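Local structure of chromosome-partitioning protein ParB (Caulobacter vibrioides NA1000, 6S6H) at a contact of chain A with DNA. The protein binds centromeric parS sites near the chromosomal origin of replication through a helix-turn-helix domain and takes part in chromosome partition. Coordinates in Å, arbitrary orientation; residue numbers count along the deposited sequence, not the author numbering.

A contact of chain A with DNA. Residues 38, 49-50, 53-54, 57. With nucleotides of chain B.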
loop_
_atom_site.group_PDB
_atom_site.type_symbol
_atom_site.label_atom_id
_atom_site.label_comp_id
_atom_site.label_asym_id
_atom_site.label_seq_id
_atom_site.Cartn_x
_atom_site.Cartn_y
_atom_site.Cartn_z
ATOM N N GLN A 38 12.831 -20.702 -8.939
ATOM C CA GLN A 38 11.805 -19.728 -8.477
ATOM C C GLN A 38 12.009 -19.469 -6.979
ATOM O O GLN A 38 11.931 -18.295 -6.565
ATOM C CB GLN A 38 10.390 -20.250 -8.737
ATOM C CG GLN A 38 10.017 -20.348 -10.211
ATOM C CD GLN A 38 8.559 -20.698 -10.407
ATOM O OE1 GLN A 38 7.863 -21.095 -9.475
ATOM N NE2 GLN A 38 8.082 -20.558 -11.634
ATOM N N ARG A 49 7.598 -17.724 -3.373
ATOM C CA ARG A 49 7.881 -18.499 -4.608
ATOM C C ARG A 49 6.690 -18.350 -5.571
ATOM O O ARG A 49 6.930 -18.205 -6.788
ATOM C CB ARG A 49 8.211 -19.944 -4.218
ATOM C CG ARG A 49 8.761 -20.803 -5.349
ATOM C CD ARG A 49 7.702 -21.321 -6.305
ATOM N NE ARG A 49 6.549 -21.898 -5.618
ATOM C CZ ARG A 49 5.432 -22.302 -6.214
ATOM N NH1 ARG A 49 5.293 -22.188 -7.525
ATOM N NH2 ARG A 49 4.446 -22.810 -5.492
ATOM N N SER A 50 5.456 -18.359 -5.055
ATOM C CA SER A 50 4.211 -18.241 -5.864
ATOM C C SER A 50 4.120 -16.854 -6.520
ATOM O O SER A 50 3.648 -16.781 -7.673
ATOM C CB SER A 50 2.983 -18.548 -5.042
ATOM O OG SER A 50 2.880 -17.690 -3.919
ATOM N N ALA A 53 6.439 -17.046 -9.507
ATOM C CA ALA A 53 5.749 -17.923 -10.481
ATOM C C ALA A 53 4.619 -17.156 -11.178
ATOM O O ALA A 53 4.583 -17.154 -12.426
ATOM C CB ALA A 53 5.224 -19.151 -9.784
ATOM N N ASN A 54 3.728 -16.535 -10.400
ATOM C CA ASN A 54 2.528 -15.827 -10.920
ATOM C C ASN A 54 2.974 -14.641 -11.783
ATOM O O ASN A 54 2.334 -14.406 -12.825
ATOM C CB ASN A 54 1.580 -15.409 -9.792
ATOM C CG ASN A 54 0.714 -16.550 -9.295
ATOM O OD1 ASN A 54 0.397 -17.471 -10.043
ATOM N ND2 ASN A 54 0.308 -16.490 -8.037
ATOM N N ARG A 57 4.265 -16.136 -15.171
ATOM C CA ARG A 57 3.100 -16.754 -15.869
ATOM C C ARG A 57 2.427 -15.734 -16.802
ATOM O O ARG A 57 1.891 -16.163 -17.843
ATOM C CB ARG A 57 2.080 -17.302 -14.865
ATOM C CG ARG A 57 2.407 -18.691 -14.336
ATOM C CD ARG A 57 1.356 -19.212 -13.370
ATOM N NE ARG A 57 0.043 -19.291 -14.003
ATOM C CZ ARG A 57 -1.084 -18.738 -13.546
ATOM N NH1 ARG A 57 -1.105 -18.066 -12.404
ATOM N NH2 ARG A 57 -2.205 -18.882 -14.234
ATOM P P DG B 4 5.485 -22.726 -13.821
ATOM O OP1 DG B 4 5.472 -22.460 -15.277
ATOM O OP2 DG B 4 5.749 -21.618 -12.870
ATOM O "O5'" DG B 4 4.093 -23.404 -13.457
ATOM C "C5'" DG B 4 3.564 -24.487 -14.243
ATOM C "C4'" DG B 4 2.088 -24.664 -13.971
ATOM O "O4'" DG B 4 1.890 -25.081 -12.603
ATOM C "C3'" DG B 4 1.243 -23.404 -14.149
ATOM O "O3'" DG B 4 -0.012 -23.752 -14.735
ATOM C "C2'" DG B 4 1.103 -22.875 -12.733
ATOM C "C1'" DG B 4 1.071 -24.149 -11.913
ATOM N N9 DG B 4 1.599 -24.018 -10.559
ATOM C C8 DG B 4 2.853 -23.590 -10.198
ATOM N N7 DG B 4 3.048 -23.610 -8.908
ATOM C C5 DG B 4 1.854 -24.085 -8.386
ATOM C C6 DG B 4 1.468 -24.321 -7.043
ATOM O O6 DG B 4 2.129 -24.152 -6.011
ATOM N N1 DG B 4 0.164 -24.802 -6.961
ATOM C C2 DG B 4 -0.662 -25.031 -8.036
ATOM N N2 DG B 4 -1.887 -25.505 -7.754
ATOM N N3 DG B 4 -0.313 -24.817 -9.295
ATOM C C4 DG B 4 0.950 -24.347 -9.394
ATOM P P DT B 5 -0.990 -22.612 -15.279
ATOM O OP1 DT B 5 -1.846 -23.204 -16.342
ATOM O OP2 DT B 5 -0.179 -21.404 -15.583
ATOM O "O5'" DT B 5 -1.890 -22.295 -14.004
ATOM C "C5'" DT B 5 -2.774 -23.301 -13.491
ATOM C "C4'" DT B 5 -3.309 -22.919 -12.130
ATOM O "O4'" DT B 5 -2.256 -22.799 -11.157
ATOM C "C3'" DT B 5 -4.088 -21.604 -12.044
ATOM O "O3'" DT B 5 -5.486 -21.904 -12.102
ATOM C "C2'" DT B 5 -3.678 -21.020 -10.697
ATOM C "C1'" DT B 5 -2.849 -22.128 -10.068
ATOM N N1 DT B 5 -1.777 -21.706 -9.149
ATOM C C2 DT B 5 -1.987 -21.878 -7.800
ATOM O O2 DT B 5 -3.023 -22.330 -7.340
ATOM N N3 DT B 5 -0.940 -21.489 -7.002
ATOM C C4 DT B 5 0.266 -20.953 -7.412
ATOM O O4 DT B 5 1.113 -20.649 -6.577
ATOM C C5 DT B 5 0.420 -20.797 -8.841
ATOM C C7 DT B 5 1.692 -20.223 -9.377
ATOM C C6 DT B 5 -0.594 -21.182 -9.628
ATOM P P DT B 6 -6.579 -20.729 -12.121
ATOM O OP1 DT B 6 -7.710 -21.167 -12.977
ATOM O OP2 DT B 6 -5.884 -19.447 -12.423
ATOM O "O5'" DT B 6 -7.092 -20.713 -10.612
ATOM C "C5'" DT B 6 -7.563 -21.917 -9.982
ATOM C "C4'" DT B 6 -7.853 -21.665 -8.521
ATOM O "O4'" DT B 6 -6.616 -21.390 -7.820
ATOM C "C3'" DT B 6 -8.782 -20.479 -8.241
ATOM O "O3'" DT B 6 -9.798 -20.891 -7.325
ATOM C "C2'" DT B 6 -7.858 -19.414 -7.674
ATOM C "C1'" DT B 6 -6.763 -20.232 -7.012
ATOM N N1 DT B 6 -5.431 -19.583 -6.910
ATOM C C2 DT B 6 -4.759 -19.658 -5.710
ATOM O O2 DT B 6 -5.220 -20.199 -4.718
ATOM N N3 DT B 6 -3.523 -19.055 -5.707
ATOM C C4 DT B 6 -2.905 -18.415 -6.764
ATOM O O4 DT B 6 -1.791 -17.921 -6.614
ATOM C C5 DT B 6 -3.662 -18.385 -7.994
ATOM C C7 DT B 6 -3.073 -17.709 -9.192
ATOM C C6 DT B 6 -4.867 -18.971 -8.008
HETATM O O HOH W 1 -4.116 -17.613 -12.740
#
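Arg49, Ser50, Ala53, Asn54 and Arg57, all with helical backbone torsions on helix 49-57, meet DG4, DT5 and DT6 of chain B along one face of that helix, while Gln38, the first residue of helix 38-45, reaches the phosphate of DG4. Arg49 reads the guanine end-on: NH1 donates to DG4 N7 at 3.0 Å and NH2 to DG4 O6 at 2.7 Å, both acceptors lying near the guanidinium plane. This bidentate grip on the Hoogsteen edge, in the major groove, is the classic signature of guanine recognition. CG of Arg49 lies anti to the backbone N (chi1 -170°), and bends at chi2 and chi3 bring the guanidinium level with the base. Beside it, Gln38 NE2 donates to the phosphate oxygen OP2 of DG4 (2.8 Å), while its OE1 faces the Arg49 edge and accepts a weak bond from NH1. At the next base, DT5, the methyl CB of Ala53 packs against the thymine methyl C7 (3.7 Å). The amide carbon CG of Asn54 packs against the same methyl, and ND2 donates, nearly in the amide plane, to O4 on the major-groove edge of DT6 (2.9 Å). Its OD1 accepts Arg57 NH1 at 2.9 Å, tilted from the carbonyl plane, a bond that would favour the amide orientation with ND2 toward the base. Arg57 also forms a salt bridge from NE to OP2 of DT5, with the phosphate oxygen tilted from the guanidinium plane, and NH1 and NH2 share a water that touches OP2 of DT6. Helices 38-45 and 49-57 form the helix-turn-helix of the ParB DNA-binding domain, the second being the recognition helix laid into the major groove of parS.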